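Local structure of uncharacterized protein (Lodderomyces elongisporus NRRL YB-4239, 4EXJ) at residues A4-G14 / I53-K61; L95-Q106 / V157-F168. The protein is of unknown function but, as a URE2-like member of the glutathione S-transferase superfamily, may bind glutathione or take part in transcription regulation. All coordinates share one frame; numbering follows the deposited sequence.

Contact 1 of 2, residues A4-G14 / I53-K61. With SO4 (sulfate ion), chain G.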
loop_
_atom_site.group_PDB
_atom_site.type_symbol
_atom_site.label_atom_id
_atom_site.label_comp_id
_atom_site.label_asym_id
_atom_site.label_seq_id
_atom_site.Cartn_x
_atom_site.Cartn_y
_atom_site.Cartn_z
ATOM N N ALA B 4 -6.000 22.230 -11.459
ATOM C CA ALA B 4 -5.226 21.081 -11.003
ATOM C C ALA B 4 -4.429 20.464 -12.159
ATOM O O ALA B 4 -4.901 20.418 -13.301
ATOM C CB ALA B 4 -6.151 20.047 -10.361
ATOM N N ILE B 5 -3.230 19.976 -11.844
ATOM C CA ILE B 5 -2.360 19.337 -12.822
ATOM C C ILE B 5 -1.965 17.927 -12.379
ATOM O O ILE B 5 -1.376 17.750 -11.305
ATOM C CB ILE B 5 -1.024 20.091 -12.985
ATOM C CG1 ILE B 5 -1.253 21.581 -13.245
ATOM C CG2 ILE B 5 -0.172 19.425 -14.076
ATOM C CD1 ILE B 5 0.034 22.395 -13.208
ATOM N N LEU B 6 -2.239 16.942 -13.229
ATOM C CA LEU B 6 -1.774 15.585 -12.972
ATOM C C LEU B 6 -0.500 15.311 -13.759
ATOM O O LEU B 6 -0.514 15.245 -14.996
ATOM C CB LEU B 6 -2.857 14.576 -13.348
ATOM C CG LEU B 6 -2.450 13.102 -13.185
ATOM C CD1 LEU B 6 -2.355 12.722 -11.715
ATOM C CD2 LEU B 6 -3.518 12.270 -13.862
ATOM N N TYR B 7 0.607 15.186 -13.048
ATOM C CA TYR B 7 1.871 14.785 -13.658
ATOM C C TYR B 7 1.910 13.266 -13.598
ATOM O O TYR B 7 1.822 12.671 -12.521
ATOM C CB TYR B 7 3.066 15.356 -12.915
ATOM C CG TYR B 7 3.142 16.867 -12.981
ATOM C CD1 TYR B 7 3.720 17.491 -14.081
ATOM C CD2 TYR B 7 2.629 17.657 -11.965
ATOM C CE1 TYR B 7 3.797 18.862 -14.169
ATOM C CE2 TYR B 7 2.702 19.054 -12.042
ATOM C CZ TYR B 7 3.290 19.639 -13.154
ATOM O OH TYR B 7 3.379 21.009 -13.263
ATOM N N THR B 8 2.005 12.632 -14.752
ATOM C CA THR B 8 1.954 11.176 -14.743
ATOM C C THR B 8 2.678 10.561 -15.931
ATOM O O THR B 8 3.229 11.273 -16.771
ATOM C CB THR B 8 0.487 10.688 -14.650
ATOM O OG1 THR B 8 0.461 9.275 -14.377
ATOM C CG2 THR B 8 -0.290 10.988 -15.914
ATOM N N GLY B 9 2.678 9.234 -15.982
ATOM C CA GLY B 9 3.343 8.493 -17.048
ATOM C C GLY B 9 2.445 7.337 -17.417
ATOM O O GLY B 9 1.539 7.011 -16.676
ATOM N N PRO B 10 2.686 6.717 -18.572
ATOM C CA PRO B 10 1.845 5.601 -19.014
ATOM C C PRO B 10 2.234 4.290 -18.336
ATOM O O PRO B 10 2.735 3.355 -18.977
ATOM C CB PRO B 10 2.128 5.553 -20.524
ATOM C CG PRO B 10 3.565 6.022 -20.619
ATOM C CD PRO B 10 3.663 7.125 -19.600
ATOM N N THR B 11 1.994 4.212 -17.033
ATOM C CA THR B 11 2.426 3.052 -16.261
ATOM C C THR B 11 1.312 2.481 -15.379
ATOM O O THR B 11 0.191 3.023 -15.310
ATOM C CB THR B 11 3.580 3.417 -15.352
ATOM O OG1 THR B 11 3.102 4.366 -14.392
ATOM C CG2 THR B 11 4.737 4.040 -16.163
ATOM N N GLY B 12 1.621 1.381 -14.700
ATOM C CA GLY B 12 0.627 0.746 -13.824
ATOM C C GLY B 12 0.152 1.695 -12.741
ATOM O O GLY B 12 -1.029 1.665 -12.360
ATOM N N ASN B 13 1.050 2.540 -12.237
ATOM C CA ASN B 13 0.589 3.563 -11.283
ATOM C C ASN B 13 0.105 4.858 -11.930
ATOM O O ASN B 13 -0.848 5.482 -11.451
ATOM C CB ASN B 13 1.686 3.897 -10.260
ATOM C CG ASN B 13 1.711 2.929 -9.084
ATOM O OD1 ASN B 13 0.694 2.320 -8.735
ATOM N ND2 ASN B 13 2.872 2.781 -8.480
ATOM N N GLY B 14 0.745 5.262 -13.030
ATOM C CA GLY B 14 0.423 6.528 -13.658
ATOM C C GLY B 14 -0.991 6.616 -14.206
ATOM O O GLY B 14 -1.608 7.677 -14.199
ATOM N N ILE B 53 8.592 9.339 -8.130
ATOM C CA ILE B 53 7.767 8.447 -8.902
ATOM C C ILE B 53 6.546 9.192 -9.394
ATOM O O ILE B 53 6.245 10.235 -8.908
ATOM C CB ILE B 53 7.272 7.259 -8.056
ATOM C CG1 ILE B 53 6.491 7.761 -6.852
ATOM C CG2 ILE B 53 8.397 6.417 -7.630
ATOM C CD1 ILE B 53 5.847 6.686 -6.026
ATOM N N VAL B 54 5.894 8.648 -10.401
ATOM C CA VAL B 54 4.638 9.170 -10.877
ATOM C C VAL B 54 3.558 8.361 -10.231
ATOM O O VAL B 54 3.804 7.262 -9.847
ATOM C CB VAL B 54 4.478 9.047 -12.397
ATOM C CG1 VAL B 54 5.456 9.871 -13.095
ATOM C CG2 VAL B 54 4.506 7.603 -12.850
ATOM N N PRO B 55 2.364 8.888 -10.126
ATOM C CA PRO B 55 2.003 10.232 -10.527
ATOM C C PRO B 55 1.970 11.209 -9.374
ATOM O O PRO B 55 2.057 10.821 -8.276
ATOM C CB PRO B 55 0.587 10.046 -11.009
ATOM C CG PRO B 55 0.060 8.949 -10.192
ATOM C CD PRO B 55 1.180 8.097 -9.787
ATOM N N THR B 56 1.833 12.482 -9.694
ATOM C CA THR B 56 1.585 13.516 -8.695
ATOM C C THR B 56 0.449 14.385 -9.193
ATOM O O THR B 56 0.481 14.864 -10.323
ATOM C CB THR B 56 2.806 14.429 -8.529
ATOM O OG1 THR B 56 3.930 13.655 -8.150
ATOM C CG2 THR B 56 2.538 15.463 -7.426
ATOM N N LEU B 57 -0.548 14.620 -8.350
ATOM C CA LEU B 57 -1.561 15.608 -8.644
ATOM C C LEU B 57 -1.264 16.883 -7.872
ATOM O O LEU B 57 -1.211 16.852 -6.650
ATOM C CB LEU B 57 -2.919 15.090 -8.200
ATOM C CG LEU B 57 -4.081 16.024 -8.492
ATOM C CD1 LEU B 57 -4.271 16.211 -10.000
ATOM C CD2 LEU B 57 -5.335 15.447 -7.863
ATOM N N VAL B 58 -1.080 18.001 -8.568
ATOM C CA VAL B 58 -0.976 19.280 -7.871
ATOM C C VAL B 58 -2.388 19.869 -7.840
ATOM O O VAL B 58 -3.005 20.044 -8.883
ATOM C CB VAL B 58 0.013 20.233 -8.564
ATOM C CG1 VAL B 58 0.018 21.593 -7.856
ATOM C CG2 VAL B 58 1.416 19.629 -8.578
ATOM N N ASP B 59 -2.926 20.129 -6.654
ATOM C CA ASP B 59 -4.346 20.474 -6.562
ATOM C C ASP B 59 -4.584 21.933 -6.925
ATOM O O ASP B 59 -3.637 22.671 -7.224
ATOM C CB ASP B 59 -4.929 20.145 -5.180
ATOM C CG ASP B 59 -4.488 21.124 -4.107
ATOM O OD1 ASP B 59 -3.764 22.084 -4.439
ATOM O OD2 ASP B 59 -4.857 20.919 -2.927
ATOM N N ASP B 60 -5.850 22.336 -6.907
ATOM C CA ASP B 60 -6.223 23.672 -7.359
ATOM C C ASP B 60 -5.778 24.783 -6.408
ATOM O O ASP B 60 -6.132 25.944 -6.605
ATOM C CB ASP B 60 -7.730 23.758 -7.639
ATOM C CG ASP B 60 -8.577 23.597 -6.386
ATOM O OD1 ASP B 60 -8.014 23.442 -5.282
ATOM O OD2 ASP B 60 -9.821 23.620 -6.515
ATOM N N LYS B 61 -4.999 24.425 -5.390
ATOM C CA LYS B 61 -4.416 25.413 -4.477
ATOM C C LYS B 61 -2.893 25.348 -4.511
ATOM O O LYS B 61 -2.220 26.098 -3.807
ATOM C CB LYS B 61 -4.913 25.207 -3.044
ATOM C CG LYS B 61 -6.405 25.458 -2.843
ATOM C CD LYS B 61 -6.847 25.031 -1.445
ATOM C CE LYS B 61 -8.363 25.098 -1.280
ATOM N NZ LYS B 61 -9.073 24.073 -2.099
HETATM S S SO4 G . 4.885 -0.602 -14.323
HETATM O O1 SO4 G . 4.704 -1.785 -15.203
HETATM O O2 SO4 G . 3.658 -0.132 -13.889
HETATM O O3 SO4 G . 5.677 -1.016 -13.152
HETATM O O4 SO4 G . 5.660 0.411 -15.063
HETATM O O HOH W 1 4.977 4.629 -9.554
#

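Contact 2 of 2, residues L95-Q106 / V157-F168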
loop_
_atom_site.group_PDB
_atom_site.type_symbol
_atom_site.label_atom_id
_atom_site.label_comp_id
_atom_site.label_asym_id
_atom_site.label_seq_id
_atom_site.Cartn_x
_atom_site.Cartn_y
_atom_site.Cartn_z
ATOM N N LEU B 95 -19.054 -0.265 2.988
ATOM C CA LEU B 95 -18.447 -0.252 1.652
ATOM C C LEU B 95 -17.214 0.640 1.584
ATOM O O LEU B 95 -16.254 0.319 0.864
ATOM C CB LEU B 95 -19.484 0.150 0.598
ATOM C CG LEU B 95 -20.647 -0.834 0.485
ATOM C CD1 LEU B 95 -21.538 -0.444 -0.691
ATOM C CD2 LEU B 95 -20.133 -2.246 0.331
ATOM N N TYR B 96 -17.231 1.739 2.345
ATOM C CA TYR B 96 -16.098 2.642 2.416
ATOM C C TYR B 96 -14.863 1.905 2.925
ATOM O O TYR B 96 -13.771 2.042 2.355
ATOM C CB TYR B 96 -16.402 3.845 3.313
ATOM C CG TYR B 96 -15.198 4.717 3.580
ATOM C CD1 TYR B 96 -14.868 5.765 2.726
ATOM C CD2 TYR B 96 -14.394 4.485 4.691
ATOM C CE1 TYR B 96 -13.761 6.557 2.969
ATOM C CE2 TYR B 96 -13.282 5.276 4.948
ATOM C CZ TYR B 96 -12.976 6.303 4.079
ATOM O OH TYR B 96 -11.889 7.087 4.329
ATOM N N TRP B 97 -15.030 1.131 3.999
ATOM C CA TRP B 97 -13.883 0.347 4.509
ATOM C C TRP B 97 -13.446 -0.775 3.578
ATOM O O TRP B 97 -12.252 -1.068 3.509
ATOM C CB TRP B 97 -14.098 -0.141 5.938
ATOM C CG TRP B 97 -14.198 1.031 6.892
ATOM C CD1 TRP B 97 -15.327 1.457 7.541
ATOM C CD2 TRP B 97 -13.156 1.963 7.238
ATOM N NE1 TRP B 97 -15.046 2.584 8.283
ATOM C CE2 TRP B 97 -13.723 2.907 8.121
ATOM C CE3 TRP B 97 -11.788 2.073 6.919
ATOM C CZ2 TRP B 97 -12.984 3.964 8.654
ATOM C CZ3 TRP B 97 -11.052 3.133 7.460
ATOM C CH2 TRP B 97 -11.654 4.053 8.323
ATOM N N GLU B 98 -14.383 -1.386 2.856
ATOM C CA GLU B 98 -14.012 -2.411 1.866
ATOM C C GLU B 98 -13.180 -1.746 0.769
ATOM O O GLU B 98 -12.139 -2.275 0.349
ATOM C CB GLU B 98 -15.250 -3.070 1.231
ATOM C CG GLU B 98 -15.986 -4.086 2.135
ATOM C CD GLU B 98 -17.304 -4.572 1.552
ATOM O OE1 GLU B 98 -17.473 -4.492 0.314
ATOM O OE2 GLU B 98 -18.168 -5.041 2.338
ATOM N N GLN B 99 -13.656 -0.593 0.299
ATOM C CA GLN B 99 -12.973 0.187 -0.716
ATOM C C GLN B 99 -11.575 0.554 -0.241
ATOM O O GLN B 99 -10.593 0.390 -0.969
ATOM C CB GLN B 99 -13.811 1.454 -0.974
ATOM C CG GLN B 99 -13.212 2.529 -1.832
ATOM C CD GLN B 99 -14.243 3.628 -1.979
ATOM O OE1 GLN B 99 -15.165 3.518 -2.782
ATOM N NE2 GLN B 99 -14.126 4.660 -1.166
ATOM N N ASN B 100 -11.466 1.045 0.993
ATOM C CA ASN B 100 -10.159 1.479 1.477
ATOM C C ASN B 100 -9.179 0.316 1.576
ATOM O O ASN B 100 -8.021 0.431 1.165
ATOM C CB ASN B 100 -10.297 2.162 2.840
ATOM C CG ASN B 100 -9.453 3.405 2.952
ATOM O OD1 ASN B 100 -9.594 4.340 2.157
ATOM N ND2 ASN B 100 -8.616 3.454 3.972
ATOM N N GLU B 101 -9.627 -0.809 2.136
ATOM C CA GLU B 101 -8.710 -1.932 2.286
ATOM C C GLU B 101 -8.272 -2.442 0.915
ATOM O O GLU B 101 -7.103 -2.795 0.737
ATOM C CB GLU B 101 -9.289 -3.034 3.192
ATOM C CG GLU B 101 -10.416 -3.805 2.614
ATOM C CD GLU B 101 -11.122 -4.687 3.640
ATOM O OE1 GLU B 101 -11.817 -5.636 3.217
ATOM O OE2 GLU B 101 -10.989 -4.428 4.861
ATOM N N LEU B 102 -9.191 -2.502 -0.049
ATOM C CA LEU B 102 -8.800 -2.987 -1.392
ATOM C C LEU B 102 -7.859 -2.061 -2.132
ATOM O O LEU B 102 -7.022 -2.531 -2.918
ATOM C CB LEU B 102 -10.015 -3.334 -2.261
ATOM C CG LEU B 102 -10.694 -4.605 -1.752
ATOM C CD1 LEU B 102 -12.021 -4.782 -2.472
ATOM C CD2 LEU B 102 -9.804 -5.828 -1.935
ATOM N N LEU B 103 -7.938 -0.757 -1.866
ATOM C CA LEU B 103 -6.975 0.184 -2.461
ATOM C C LEU B 103 -5.579 -0.023 -1.844
ATOM O O LEU B 103 -4.552 0.029 -2.544
ATOM C CB LEU B 103 -7.444 1.624 -2.268
ATOM C CG LEU B 103 -8.676 1.990 -3.098
ATOM C CD1 LEU B 103 -9.183 3.353 -2.674
ATOM C CD2 LEU B 103 -8.328 1.964 -4.565
ATOM N N PHE B 104 -5.519 -0.281 -0.540
ATOM C CA PHE B 104 -4.234 -0.650 0.063
ATOM C C PHE B 104 -3.730 -1.975 -0.486
ATOM O O PHE B 104 -2.559 -2.094 -0.845
ATOM C CB PHE B 104 -4.322 -0.699 1.598
ATOM C CG PHE B 104 -4.087 0.649 2.255
ATOM C CD1 PHE B 104 -2.800 1.090 2.501
ATOM C CD2 PHE B 104 -5.156 1.451 2.619
ATOM C CE1 PHE B 104 -2.587 2.328 3.103
ATOM C CE2 PHE B 104 -4.945 2.686 3.212
ATOM C CZ PHE B 104 -3.672 3.109 3.443
ATOM N N TYR B 105 -4.623 -2.953 -0.585
ATOM C CA TYR B 105 -4.241 -4.273 -1.083
ATOM C C TYR B 105 -3.711 -4.198 -2.529
ATOM O O TYR B 105 -2.658 -4.803 -2.871
ATOM C CB TYR B 105 -5.460 -5.218 -1.004
ATOM C CG TYR B 105 -5.099 -6.610 -1.478
ATOM C CD1 TYR B 105 -5.140 -6.922 -2.825
ATOM C CD2 TYR B 105 -4.685 -7.591 -0.580
ATOM C CE1 TYR B 105 -4.774 -8.182 -3.280
ATOM C CE2 TYR B 105 -4.322 -8.863 -1.021
ATOM C CZ TYR B 105 -4.372 -9.143 -2.376
ATOM O OH TYR B 105 -3.989 -10.390 -2.840
ATOM N N GLN B 106 -4.414 -3.458 -3.384
ATOM C CA GLN B 106 -3.994 -3.371 -4.793
ATOM C C GLN B 106 -2.620 -2.759 -4.914
ATOM O O GLN B 106 -1.778 -3.224 -5.682
ATOM C CB GLN B 106 -5.027 -2.644 -5.663
ATOM C CG GLN B 106 -4.836 -2.798 -7.167
ATOM C CD GLN B 106 -3.730 -1.931 -7.742
ATOM O OE1 GLN B 106 -3.428 -0.847 -7.211
ATOM N NE2 GLN B 106 -3.127 -2.387 -8.834
ATOM N N VAL B 157 -16.438 -3.970 -5.276
ATOM C CA VAL B 157 -17.117 -3.352 -4.141
ATOM C C VAL B 157 -18.516 -2.915 -4.544
ATOM O O VAL B 157 -18.705 -2.220 -5.543
ATOM C CB VAL B 157 -16.333 -2.115 -3.604
ATOM C CG1 VAL B 157 -17.048 -1.495 -2.405
ATOM C CG2 VAL B 157 -14.886 -2.512 -3.215
ATOM N N GLY B 158 -19.502 -3.308 -3.750
ATOM C CA GLY B 158 -20.854 -2.829 -4.010
ATOM C C GLY B 158 -21.387 -3.398 -5.308
ATOM O O GLY B 158 -21.063 -4.522 -5.670
ATOM N N ASP B 159 -22.225 -2.632 -5.996
ATOM C CA ASP B 159 -22.902 -3.175 -7.165
ATOM C C ASP B 159 -22.565 -2.448 -8.454
ATOM O O ASP B 159 -23.350 -2.461 -9.401
ATOM C CB ASP B 159 -24.425 -3.206 -6.933
ATOM C CG ASP B 159 -25.028 -1.824 -6.709
ATOM O OD1 ASP B 159 -24.295 -0.810 -6.695
ATOM O OD2 ASP B 159 -26.269 -1.757 -6.552
ATOM N N LYS B 160 -21.388 -1.831 -8.516
ATOM C CA LYS B 160 -21.052 -1.049 -9.684
ATOM C C LYS B 160 -19.540 -0.885 -9.791
ATOM O O LYS B 160 -18.800 -1.123 -8.822
ATOM C CB LYS B 160 -21.692 0.327 -9.611
ATOM C CG LYS B 160 -21.137 1.188 -8.498
ATOM C CD LYS B 160 -21.894 2.494 -8.384
ATOM C CE LYS B 160 -21.475 3.275 -7.159
ATOM N NZ LYS B 160 -22.359 4.460 -6.987
ATOM N N PHE B 161 -19.117 -0.497 -10.987
ATOM C CA PHE B 161 -17.729 -0.121 -11.267
ATOM C C PHE B 161 -17.295 1.041 -10.362
ATOM O O PHE B 161 -17.947 2.088 -10.320
ATOM C CB PHE B 161 -17.654 0.290 -12.742
ATOM C CG PHE B 161 -16.286 0.710 -13.229
ATOM C CD1 PHE B 161 -15.845 2.016 -13.077
ATOM C CD2 PHE B 161 -15.494 -0.187 -13.938
ATOM C CE1 PHE B 161 -14.609 2.399 -13.580
ATOM C CE2 PHE B 161 -14.261 0.199 -14.441
ATOM C CZ PHE B 161 -13.828 1.479 -14.271
ATOM N N THR B 162 -16.181 0.859 -9.636
ATOM C CA THR B 162 -15.666 1.909 -8.761
ATOM C C THR B 162 -14.151 2.127 -8.892
ATOM O O THR B 162 -13.461 1.493 -9.706
ATOM C CB THR B 162 -15.896 1.583 -7.262
ATOM O OG1 THR B 162 -15.116 0.440 -6.877
ATOM C CG2 THR B 162 -17.380 1.343 -6.968
ATOM N N ILE B 163 -13.646 3.052 -8.092
ATOM C CA ILE B 163 -12.205 3.303 -8.055
ATOM C C ILE B 163 -11.409 2.038 -7.727
ATOM O O ILE B 163 -10.243 1.941 -8.100
ATOM C CB ILE B 163 -11.807 4.470 -7.092
ATOM C CG1 ILE B 163 -12.276 4.189 -5.650
ATOM C CG2 ILE B 163 -12.299 5.845 -7.654
ATOM C CD1 ILE B 163 -11.935 5.285 -4.670
ATOM N N VAL B 164 -12.002 1.070 -7.025
ATOM C CA VAL B 164 -11.274 -0.174 -6.761
ATOM C C VAL B 164 -11.103 -0.964 -8.067
ATOM O O VAL B 164 -10.020 -1.504 -8.374
ATOM C CB VAL B 164 -11.981 -1.024 -5.707
ATOM C CG1 VAL B 164 -11.324 -2.404 -5.604
ATOM C CG2 VAL B 164 -11.948 -0.309 -4.348
ATOM N N ASP B 165 -12.168 -1.016 -8.863
ATOM C CA ASP B 165 -12.039 -1.630 -10.179
ATOM C C ASP B 165 -11.040 -0.897 -11.060
ATOM O O ASP B 165 -10.321 -1.543 -11.808
ATOM C CB ASP B 165 -13.387 -1.737 -10.892
ATOM C CG ASP B 165 -14.417 -2.467 -10.047
ATOM O OD1 ASP B 165 -14.290 -3.704 -9.859
ATOM O OD2 ASP B 165 -15.315 -1.768 -9.532
ATOM N N ILE B 166 -11.006 0.434 -10.989
ATOM C CA ILE B 166 -9.994 1.178 -11.739
ATOM C C ILE B 166 -8.592 0.753 -11.282
ATOM O O ILE B 166 -7.725 0.460 -12.124
ATOM C CB ILE B 166 -10.153 2.688 -11.570
ATOM C CG1 ILE B 166 -11.489 3.162 -12.171
ATOM C CG2 ILE B 166 -8.998 3.447 -12.206
ATOM C CD1 ILE B 166 -11.801 4.619 -11.853
ATOM N N ALA B 167 -8.354 0.719 -9.974
ATOM C CA ALA B 167 -7.008 0.374 -9.496
ATOM C C ALA B 167 -6.599 -1.025 -10.017
ATOM O O ALA B 167 -5.520 -1.202 -10.613
ATOM C CB ALA B 167 -6.941 0.439 -7.977
ATOM N N PHE B 168 -7.427 -2.021 -9.795
ATOM C CA PHE B 168 -7.109 -3.349 -10.243
ATOM C C PHE B 168 -7.023 -3.499 -11.790
ATOM O O PHE B 168 -6.160 -4.166 -12.287
ATOM C CB PHE B 168 -8.107 -4.366 -9.667
ATOM C CG PHE B 168 -7.822 -4.816 -8.257
ATOM C CD1 PHE B 168 -6.788 -5.669 -7.973
ATOM C CD2 PHE B 168 -8.612 -4.409 -7.216
ATOM C CE1 PHE B 168 -6.578 -6.098 -6.691
ATOM C CE2 PHE B 168 -8.383 -4.849 -5.941
ATOM C CZ PHE B 168 -7.351 -5.673 -5.684
HETATM O O HOH W 2 -19.253 -5.101 -1.402
HETATM O O HOH W 3 -15.281 1.121 -3.894
HETATM O O HOH W 4 -4.132 -4.728 -10.448
#

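Contact 1 of 2, residues A4-G14 / I53-K61
Strands 4-8 and 56-58 form the antiparallel pair at the middle of the thioredoxin-like sheet of a glutathione S-transferase N-terminal domain, with the cis-proline P55 at its mouth. I5 and V58 exchange two backbone hydrogen bonds, I5 N to V58 O (3.0 Å) and V58 N to I5 O (2.8 Å); Y7 and T56 form the next such pair. The non-hydrogen-bonded pair L6 and L57 lies between them, L57 CD1 4.0 Å from L6 CB. On the other face, V58 CG2 meets the edge of the Y7 ring in its plane, 3.7 Å from Y7 CE2. V54 CG2 enters the 9-14 loop 3.9 Å from T11 OG1, which chi1 of 65° sets between backbone N and carbonyl carbon, where it accepts G14 N in an ST motif. A water links V54 O to N13 ND2; N13 OD1 is held by K16. In this family the residue before the cis-proline typically binds glutathione by its backbone, as V54 may here. At the loop's far end G12 N donates to sulfate O2 (2.7 Å), an ion probably from the crystallisation liquor that R174 also binds. Helix 68-79 packs on the L57 face, helix 43-48 on that of Y7, and strand 28-32 pairs with strand 4-8.

Contact 2 of 2, residues L95-Q106 / V157-F168
V157 enters a hollow on helix 95-106 walled by L95, E98, Q99 and L102, its methyls dividing the space: CG2 reaches L102 CD1 at 3.7 Å, and CG1 lies 3.8 Å from L95 O. One turn further along helix 95-106, V164 fills the next dip, CG1 against L102 CB (3.7 Å) and CG2 over the Q99 backbone and L103 CG. I163 flanks it, its CD1 set between Q99 CD and L103 CD1, both 3.9 Å away; A167 CB then fits between L103 CD2 and the Q106 chain. F168 closes the row. Q106 CG, anti to its own N (chi1 -166°), stands over one face of that ring, 3.7 Å from the centroid, a CH-pi contact, while Y105 CD1 comes to the ring edge at CZ. A bend at chi2 (-77°) swings the Q106 amide across A167, where OE1 takes K16 and N69, and a water joins NE2 to F168 O. Q99 OE1, bound by Y87 N, shares a second water with T162 OG1. The axes of helix segments 95-106 and 163-168 run nearly parallel, 11° apart, closest approach 9.6 Å. The later helix starts with a capping box: V164 N bonds to T162 OG1, and T162 N donates to the anti lone pair of D165 OD2 (2.8 Å). Such a box opening a core helix is a hallmark of the glutathione S-transferase C-terminal domain.

In the fold
From the N terminus the chain runs through strand 4-8, helix 15-23, strand 28-32 and helix 43-48 before strand 56-58 returns beside the first strand, so contact 1 closes a loop of 38 residues within the N-terminal domain. Strand 64-66 and helix 68-79 follow. Contact 2 then opens on helix 93-120 and closes after helix 129-149, inside the C-terminal domain. The two loops are in series, neither nested nor crossed. The centres of contact 1 and contact 2 lie about 20 Å apart. Helix 15-23, through K16, and helix 68-79, which touches L57 of contact 1 and L103, I163 and A167 of contact 2, lie between the two and tie the domains together.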